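Local atomic coordinates of m3DLH protein (Halieaceae bacterium, PDB entry 7JKA), a protein that probably hydrolyses dienelactones or related esters, as a member of the dienelactone hydrolase family of alpha/beta hydrolases. Residues 59-71 with 235-247. Sequence-based numbering, arbitrary orientation.
Sequences RERARRLAGLGYA and EARSWTAMRNLFD
Trp239 meets Arg64, Leu65 and Leu68 with its indole. Met242 CE lies over the centre of one indole face, 3.5 Å above the plane. At the ring edge, near the plane, Trp239 CH2 approaches Arg61 O. The benzo side also takes Arg64 CB, 3.7 Å from Trp239 CZ2, and Leu65 CG. CG of Trp239 is anti to the backbone N (chi1 -165°), which carries the indole across to helix 59-67. The Phe246 ring has Met242 CG over one face and Leu65 CD2 at its edge. That edge also points at the face of Tyr70 in an offset edge-to-face pair, centroids 5.8 Å apart and planes at 79°. In the conformer given, one of two, the Arg243 guanidinium has Leu68 CD2 over its centre; this tight contact is doubtful.

The two helices pack on one side of the central, mainly parallel sheet of an alpha/beta-hydrolase fold. The axes of segments 59-67 and 235-247 come within 12.7 Å at closest approach, at 46°, and large side chains bridge the space between them. Leu65 and Phe246 both reach down to Ile129 of strand 126-131. A Schellman motif at Gly69 ends helix 59-67 and leads to Tyr70.

Toward the N-terminal end of segment 235-247, Glu235 OE2 takes two salt bridges. Arg64 NH1 donates to Glu235 OE2 at 3.2 Å; the oxygen lies near the Arg64 guanidinium plane, but the nitrogen comes from above the carboxylate plane. Arg61 NH2 is closer to Glu235 OE2, at 2.9 Å, but that bond is bent and weak. Water 1 links Arg61 NE to Glu235 OE2, and water 2 links Arg64 NH2 to it. Glu235 OE1 is hydrogen-bonded to Tyr230. A leucine in place of Arg64 would probably leave Glu235 OE2 with the weak Arg61 bond as its sole direct link to helix 59-67. Arg64 NE turns back to Glu60 OE2.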
ATOM      1  N   ARG A  59       4.893   3.933   9.455  1.00 14.69           N
ATOM      2  CA  ARG A  59       6.218   4.537   9.564  1.00 15.04           C
ATOM      3  C   ARG A  59       7.296   3.473   9.693  1.00 19.19           C
ATOM      4  O   ARG A  59       8.376   3.588   9.095  1.00 18.65           O
ATOM      5  CB  ARG A  59       6.270   5.483  10.765  1.00 19.18           C
ATOM      6  CG  ARG A  59       5.323   6.681  10.700  1.00 19.42           C
ATOM      7  CD  ARG A  59       5.497   7.537  11.963  1.00 22.70           C
ATOM      8  NE  ARG A  59       4.671   8.728  11.885  1.00 26.85           N
ATOM      9  CZ  ARG A  59       3.514   8.888  12.519  1.00 37.49           C
ATOM     10  NH1 ARG A  59       3.046   7.943  13.329  1.00 26.60           N
ATOM     11  NH2 ARG A  59       2.835  10.013  12.352  1.00 47.02           N
ATOM     12  N   GLU A  60       7.033   2.440  10.495  1.00 15.58           N
ATOM     13  CA  GLU A  60       8.013   1.379  10.673  1.00 16.22           C
ATOM     14  C   GLU A  60       8.235   0.620   9.366  1.00 15.36           C
ATOM     15  O   GLU A  60       9.367   0.252   9.050  1.00 17.53           O
ATOM     16  CB  GLU A  60       7.561   0.442  11.793  1.00 20.06           C
ATOM     17  CG  GLU A  60       8.384  -0.823  11.914  1.00 24.29           C
ATOM     18  CD  GLU A  60       9.826  -0.592  12.318  1.00 27.73           C
ATOM     19  OE1 GLU A  60      10.185   0.541  12.718  1.00 25.63           O
ATOM     20  OE2 GLU A  60      10.602  -1.577  12.241  1.00 27.47           O
ATOM     21  N   ARG A  61       7.184   0.407   8.568  1.00 15.75           N
ATOM     22  CA  ARG A  61       7.407  -0.279   7.298  1.00 14.88           C
ATOM     23  C   ARG A  61       8.216   0.593   6.337  1.00 14.25           C
ATOM     24  O   ARG A  61       9.078   0.094   5.608  1.00 14.70           O
ATOM     25  CB  ARG A  61       6.074  -0.701   6.683  1.00 18.70           C
ATOM     26  CG  ARG A  61       5.225  -1.555   7.613  1.00 16.92           C
ATOM     27  CD  ARG A  61       6.018  -2.765   8.048  1.00 17.26           C
ATOM     28  NE  ARG A  61       5.346  -3.729   8.942  1.00 21.03           N
ATOM     29  CZ  ARG A  61       5.105  -3.524  10.239  1.00 25.19           C
ATOM     30  NH1 ARG A  61       5.380  -2.348  10.800  1.00 22.94           N
ATOM     31  NH2 ARG A  61       4.575  -4.492  10.983  1.00 26.98           N
ATOM     32  N   ALA A  62       7.967   1.904   6.331  1.00 13.39           N
ATOM     33  CA  ALA A  62       8.790   2.798   5.511  1.00 13.49           C
ATOM     34  C   ALA A  62      10.234   2.764   5.991  1.00 15.36           C
ATOM     35  O   ALA A  62      11.169   2.745   5.185  1.00 13.61           O
ATOM     36  CB  ALA A  62       8.231   4.222   5.572  1.00 15.33           C
ATOM     37  N   ARG A  63      10.435   2.758   7.305  0.63 13.89           N
ATOM     38  CA  ARG A  63      11.791   2.637   7.830  0.63 15.77           C
ATOM     39  C   ARG A  63      12.456   1.354   7.351  0.63 16.28           C
ATOM     40  O   ARG A  63      13.610   1.373   6.920  0.63 16.88           O
ATOM     41  CB  ARG A  63      11.764   2.693   9.352  0.63 19.12           C
ATOM     42  CG  ARG A  63      13.110   2.927   9.995  0.63 21.36           C
ATOM     43  CD  ARG A  63      13.036   2.643  11.486  0.63 21.45           C
ATOM     44  NE  ARG A  63      12.790   1.217  11.689  0.63 27.86           N
ATOM     45  CZ  ARG A  63      13.713   0.268  11.566  0.63 29.59           C
ATOM     46  NH1 ARG A  63      14.969   0.587  11.271  0.63 30.04           N
ATOM     47  NH2 ARG A  63      13.381  -1.003  11.753  0.63 27.38           N
ATOM     48  N   ARG A  64      11.736   0.228   7.405  1.00 16.22           N
ATOM     49  CA  ARG A  64      12.315  -1.041   6.969  1.00 14.55           C
ATOM     50  C   ARG A  64      12.677  -1.000   5.491  1.00 14.35           C
ATOM     51  O   ARG A  64      13.722  -1.520   5.086  1.00 16.18           O
ATOM     52  CB  ARG A  64      11.343  -2.180   7.272  1.00 16.40           C
ATOM     53  CG  ARG A  64      11.091  -2.383   8.761  1.00 16.67           C
ATOM     54  CD  ARG A  64      10.075  -3.522   8.996  1.00 18.90           C
ATOM     55  NE  ARG A  64       9.743  -3.601  10.413  1.00 23.92           N
ATOM     56  CZ  ARG A  64       8.847  -4.436  10.926  1.00 29.26           C
ATOM     57  NH1 ARG A  64       8.185  -5.272  10.131  1.00 25.34           N
ATOM     58  NH2 ARG A  64       8.606  -4.423  12.227  1.00 26.71           N
ATOM     59  N   LEU A  65      11.848  -0.335   4.675  1.00 15.21           N
ATOM     60  CA  LEU A  65      12.153  -0.197   3.253  1.00 12.95           C
ATOM     61  C   LEU A  65      13.412   0.643   3.028  1.00 14.05           C
ATOM     62  O   LEU A  65      14.228   0.332   2.152  1.00 15.68           O
ATOM     63  CB  LEU A  65      10.953   0.423   2.535  1.00 12.35           C
ATOM     64  CG  LEU A  65       9.760  -0.547   2.408  1.00 10.70           C
ATOM     65  CD1 LEU A  65       8.556   0.278   2.045  1.00 15.11           C
ATOM     66  CD2 LEU A  65       9.996  -1.620   1.347  1.00 12.98           C
ATOM     67  N   ALA A  66      13.577   1.723   3.789  1.00 15.64           N
ATOM     68  CA  ALA A  66      14.825   2.483   3.716  1.00 14.66           C
ATOM     69  C   ALA A  66      16.022   1.599   4.055  1.00 17.89           C
ATOM     70  O   ALA A  66      17.102   1.746   3.462  1.00 19.49           O
ATOM     71  CB  ALA A  66      14.762   3.687   4.662  1.00 17.75           C
ATOM     72  N   GLY A  67      15.853   0.662   5.002  1.00 16.84           N
ATOM     73  CA  GLY A  67      16.945  -0.246   5.323  1.00 17.64           C
ATOM     74  C   GLY A  67      17.285  -1.213   4.208  1.00 18.41           C
ATOM     75  O   GLY A  67      18.373  -1.790   4.216  1.00 23.35           O
ATOM     76  N   LEU A  68      16.390  -1.372   3.239  1.00 18.33           N
ATOM     77  CA  LEU A  68      16.641  -2.179   2.055  1.00 18.10           C
ATOM     78  C   LEU A  68      17.239  -1.380   0.913  1.00 18.95           C
ATOM     79  O   LEU A  68      17.481  -1.949  -0.159  1.00 23.39           O
ATOM     80  CB  LEU A  68      15.333  -2.824   1.580  1.00 18.35           C
ATOM     81  CG  LEU A  68      14.736  -3.812   2.579  1.00 18.95           C
ATOM     82  CD1 LEU A  68      13.369  -4.290   2.098  1.00 22.89           C
ATOM     83  CD2 LEU A  68      15.706  -4.968   2.821  1.00 21.82           C
ATOM     84  N   GLY A  69      17.477  -0.085   1.111  1.00 18.12           N
ATOM     85  CA  GLY A  69      18.025   0.767   0.071  1.00 20.93           C
ATOM     86  C   GLY A  69      16.991   1.498  -0.755  1.00 21.23           C
ATOM     87  O   GLY A  69      17.312   1.961  -1.859  1.00 21.57           O
ATOM     88  N   TYR A  70      15.767   1.621  -0.269  1.00 14.69           N
ATOM     89  CA  TYR A  70      14.735   2.354  -0.990  1.00 14.70           C
ATOM     90  C   TYR A  70      14.497   3.710  -0.324  1.00 16.25           C
ATOM     91  O   TYR A  70      14.960   3.971   0.781  1.00 16.97           O
ATOM     92  CB  TYR A  70      13.433   1.558  -1.040  1.00 14.29           C
ATOM     93  CG  TYR A  70      13.604   0.144  -1.545  1.00 16.65           C
ATOM     94  CD1 TYR A  70      14.416  -0.131  -2.636  1.00 21.60           C
ATOM     95  CD2 TYR A  70      12.972  -0.903  -0.916  1.00 19.77           C
ATOM     96  CE1 TYR A  70      14.570  -1.406  -3.091  1.00 22.19           C
ATOM     97  CE2 TYR A  70      13.124  -2.192  -1.364  1.00 18.09           C
ATOM     98  CZ  TYR A  70      13.915  -2.430  -2.452  1.00 18.54           C
ATOM     99  OH  TYR A  70      14.084  -3.711  -2.921  1.00 25.49           O
ATOM    100  N   ALA A  71      13.765   4.575  -1.022  1.00 12.75           N
ATOM    101  CA  ALA A  71      13.206   5.800  -0.457  1.00 13.14           C
ATOM    102  C   ALA A  71      11.712   5.582  -0.378  1.00 14.79           C
ATOM    103  O   ALA A  71      11.082   5.347  -1.405  1.00 14.09           O
ATOM    104  CB  ALA A  71      13.520   7.016  -1.336  1.00 14.79           C
ATOM    105  N   GLU A 235       3.875 -12.571   8.334  1.00 16.13           N
ATOM    106  CA  GLU A 235       4.508 -11.262   8.168  1.00 15.63           C
ATOM    107  C   GLU A 235       5.869 -11.401   7.504  1.00 16.36           C
ATOM    108  O   GLU A 235       6.177 -10.709   6.532  1.00 16.26           O
ATOM    109  CB  GLU A 235       4.643 -10.543   9.514  1.00 17.12           C
ATOM    110  CG  GLU A 235       5.297  -9.163   9.294  1.00 19.21           C
ATOM    111  CD  GLU A 235       5.661  -8.442  10.574  1.00 28.80           C
ATOM    112  OE1 GLU A 235       5.931  -9.126  11.588  1.00 27.18           O
ATOM    113  OE2 GLU A 235       5.694  -7.185  10.559  1.00 30.39           O
ATOM    114  N   ALA A 236       6.682 -12.344   7.977  1.00 16.53           N
ATOM    115  CA  ALA A 236       8.015 -12.515   7.421  1.00 15.31           C
ATOM    116  C   ALA A 236       7.964 -13.059   6.000  1.00 16.20           C
ATOM    117  O   ALA A 236       8.682 -12.576   5.110  1.00 15.75           O
ATOM    118  CB  ALA A 236       8.821 -13.444   8.322  1.00 15.96           C
ATOM    119  N   ARG A 237       7.133 -14.072   5.768  1.00 14.61           N
ATOM    120  CA  ARG A 237       7.057 -14.659   4.431  1.00 15.06           C
ATOM    121  C   ARG A 237       6.591 -13.643   3.393  1.00 14.03           C
ATOM    122  O   ARG A 237       7.137 -13.576   2.282  1.00 13.39           O
ATOM    123  CB  ARG A 237       6.108 -15.858   4.431  1.00 15.70           C
ATOM    124  CG  ARG A 237       6.633 -17.072   5.175  1.00 14.26           C
ATOM    125  CD  ARG A 237       5.485 -18.003   5.469  1.00 16.11           C
ATOM    126  NE  ARG A 237       5.988 -19.260   5.976  1.00 17.13           N
ATOM    127  CZ  ARG A 237       5.198 -20.263   6.361  1.00 17.65           C
ATOM    128  NH1 ARG A 237       3.881 -20.145   6.294  1.00 19.28           N
ATOM    129  NH2 ARG A 237       5.737 -21.394   6.797  1.00 19.79           N
ATOM    130  N   SER A 238       5.536 -12.893   3.711  1.00 13.90           N
ATOM    131  CA  SER A 238       5.020 -11.920   2.761  1.00 11.79           C
ATOM    132  C   SER A 238       6.004 -10.773   2.541  1.00 13.85           C
ATOM    133  O   SER A 238       6.127 -10.284   1.417  1.00 12.60           O
ATOM    134  CB  SER A 238       3.665 -11.384   3.230  1.00 13.25           C
ATOM    135  OG  SER A 238       3.736 -10.757   4.500  1.00 14.26           O
ATOM    136  N   TRP A 239       6.736 -10.347   3.581  1.00 13.46           N
ATOM    137  CA  TRP A 239       7.764  -9.328   3.370  1.00 14.66           C
ATOM    138  C   TRP A 239       8.857  -9.852   2.447  1.00 14.93           C
ATOM    139  O   TRP A 239       9.344  -9.132   1.565  1.00 12.88           O
ATOM    140  CB  TRP A 239       8.357  -8.916   4.712  1.00 13.57           C
ATOM    141  CG  TRP A 239       9.149  -7.651   4.698  1.00 14.25           C
ATOM    142  CD1 TRP A 239      10.507  -7.537   4.830  1.00 16.70           C
ATOM    143  CD2 TRP A 239       8.638  -6.317   4.566  1.00 15.07           C
ATOM    144  NE1 TRP A 239      10.867  -6.208   4.772  1.00 15.81           N
ATOM    145  CE2 TRP A 239       9.743  -5.440   4.626  1.00 16.37           C
ATOM    146  CE3 TRP A 239       7.357  -5.773   4.416  1.00 16.89           C
ATOM    147  CZ2 TRP A 239       9.608  -4.042   4.536  1.00 16.53           C
ATOM    148  CZ3 TRP A 239       7.221  -4.388   4.333  1.00 17.75           C
ATOM    149  CH2 TRP A 239       8.341  -3.541   4.392  1.00 16.80           C
ATOM    150  N   THR A 240       9.249 -11.114   2.627  1.00 13.38           N
ATOM    151  CA  THR A 240      10.235 -11.706   1.731  1.00 11.98           C
ATOM    152  C   THR A 240       9.707 -11.771   0.306  1.00 13.85           C
ATOM    153  O   THR A 240      10.441 -11.503  -0.650  1.00 13.26           O
ATOM    154  CB  THR A 240      10.604 -13.105   2.227  1.00 14.89           C
ATOM    155  OG1 THR A 240      11.310 -12.975   3.466  1.00 17.00           O
ATOM    156  CG2 THR A 240      11.501 -13.854   1.227  1.00 14.89           C
ATOM    157  N   ALA A 241       8.432 -12.153   0.139  1.00 12.77           N
ATOM    158  CA  ALA A 241       7.880 -12.201  -1.211  1.00 12.13           C
ATOM    159  C   ALA A 241       7.900 -10.823  -1.857  1.00 13.65           C
ATOM    160  O   ALA A 241       8.229 -10.698  -3.040  1.00 14.17           O
ATOM    161  CB  ALA A 241       6.463 -12.781  -1.178  1.00 12.40           C
ATOM    162  N   MET A 242       7.568  -9.775  -1.090  1.00 11.94           N
ATOM    163  CA  MET A 242       7.673  -8.405  -1.579  1.00 12.79           C
ATOM    164  C   MET A 242       9.100  -8.079  -1.991  1.00 11.71           C
ATOM    165  O   MET A 242       9.335  -7.526  -3.075  1.00 12.87           O
ATOM    166  CB  MET A 242       7.219  -7.445  -0.487  1.00 11.50           C
ATOM    167  CG  MET A 242       7.301  -5.965  -0.878  1.00 12.67           C
ATOM    168  SD  MET A 242       7.406  -4.904   0.574  1.00 13.84           S
ATOM    169  CE  MET A 242       9.107  -5.230   1.040  1.00 14.44           C
ATOM    170  N   ARG A 243      10.068  -8.397  -1.130  0.56 13.18           N
ATOM    171  CA  ARG A 243      11.467  -8.120  -1.452  0.56 13.79           C
ATOM    172  C   ARG A 243      11.907  -8.855  -2.713  0.56 14.29           C
ATOM    173  O   ARG A 243      12.633  -8.292  -3.536  0.56 15.81           O
ATOM    174  CB  ARG A 243      12.373  -8.499  -0.282  0.56 15.53           C
ATOM    175  CG  ARG A 243      12.274  -7.602   0.931  0.56 14.16           C
ATOM    176  CD  ARG A 243      13.322  -8.024   1.974  0.56 14.85           C
ATOM    177  NE  ARG A 243      14.684  -7.839   1.464  0.56 18.79           N
ATOM    178  CZ  ARG A 243      15.798  -8.183   2.112  0.56 23.85           C
ATOM    179  NH1 ARG A 243      15.736  -8.734   3.317  0.56 28.93           N
ATOM    180  NH2 ARG A 243      16.979  -7.956   1.558  0.56 23.65           N
ATOM    181  N   ASN A 244      11.486 -10.115  -2.883  1.00 15.43           N
ATOM    182  CA  ASN A 244      11.865 -10.858  -4.090  1.00 14.04           C
ATOM    183  C   ASN A 244      11.297 -10.203  -5.344  1.00 14.64           C
ATOM    184  O   ASN A 244      11.960 -10.171  -6.385  1.00 17.11           O
ATOM    185  CB  ASN A 244      11.387 -12.312  -4.027  1.00 16.22           C
ATOM    186  CG  ASN A 244      12.098 -13.146  -2.955  1.00 16.85           C
ATOM    187  OD1 ASN A 244      13.210 -12.853  -2.534  1.00 19.53           O
ATOM    188  ND2 ASN A 244      11.438 -14.232  -2.535  1.00 14.33           N
ATOM    189  N   LEU A 245      10.054  -9.712  -5.272  1.00 13.86           N
ATOM    190  CA  LEU A 245       9.446  -9.033  -6.418  1.00 13.94           C
ATOM    191  C   LEU A 245      10.168  -7.728  -6.716  1.00 13.56           C
ATOM    192  O   LEU A 245      10.495  -7.436  -7.873  1.00 14.32           O
ATOM    193  CB  LEU A 245       7.965  -8.761  -6.159  1.00 14.72           C
ATOM    194  CG  LEU A 245       7.214  -8.103  -7.325  1.00 12.36           C
ATOM    195  CD1 LEU A 245       7.284  -8.967  -8.584  1.00 19.45           C
ATOM    196  CD2 LEU A 245       5.767  -7.852  -6.939  1.00 18.96           C
ATOM    197  N   PHE A 246      10.441  -6.942  -5.676  1.00 12.68           N
ATOM    198  CA  PHE A 246      11.169  -5.691  -5.874  1.00 13.55           C
ATOM    199  C   PHE A 246      12.542  -5.946  -6.490  1.00 17.34           C
ATOM    200  O   PHE A 246      12.960  -5.223  -7.405  1.00 16.81           O
ATOM    201  CB  PHE A 246      11.310  -4.958  -4.545  1.00 13.12           C
ATOM    202  CG  PHE A 246      10.032  -4.303  -4.060  1.00 12.78           C
ATOM    203  CD1 PHE A 246       8.850  -4.376  -4.791  1.00 12.85           C
ATOM    204  CD2 PHE A 246      10.018  -3.651  -2.840  1.00 12.91           C
ATOM    205  CE1 PHE A 246       7.681  -3.762  -4.325  1.00 14.95           C
ATOM    206  CE2 PHE A 246       8.855  -3.024  -2.369  1.00 15.01           C
ATOM    207  CZ  PHE A 246       7.699  -3.082  -3.102  1.00 17.26           C
ATOM    208  N   ASP A 247      13.255  -6.975  -6.011  1.00 17.21           N
ATOM    209  CA  ASP A 247      14.577  -7.266  -6.571  1.00 17.75           C
ATOM    210  C   ASP A 247      14.474  -7.595  -8.052  1.00 18.30           C
ATOM    211  O   ASP A 247      15.323  -7.196  -8.863  1.00 19.21           O
ATOM    212  CB  ASP A 247      15.222  -8.443  -5.832  1.00 18.27           C
ATOM    213  CG  ASP A 247      15.761  -8.072  -4.483  1.00 28.23           C
ATOM    214  OD1 ASP A 247      15.796  -6.867  -4.147  1.00 31.19           O
ATOM    215  OD2 ASP A 247      16.156  -8.999  -3.748  1.00 31.75           O
TER
HETATM  216  O   HOH W   1       5.389  -6.169   7.575  1.00 21.36           O
HETATM  217  O   HOH W   2       6.829  -6.426  13.092  1.00 37.78           O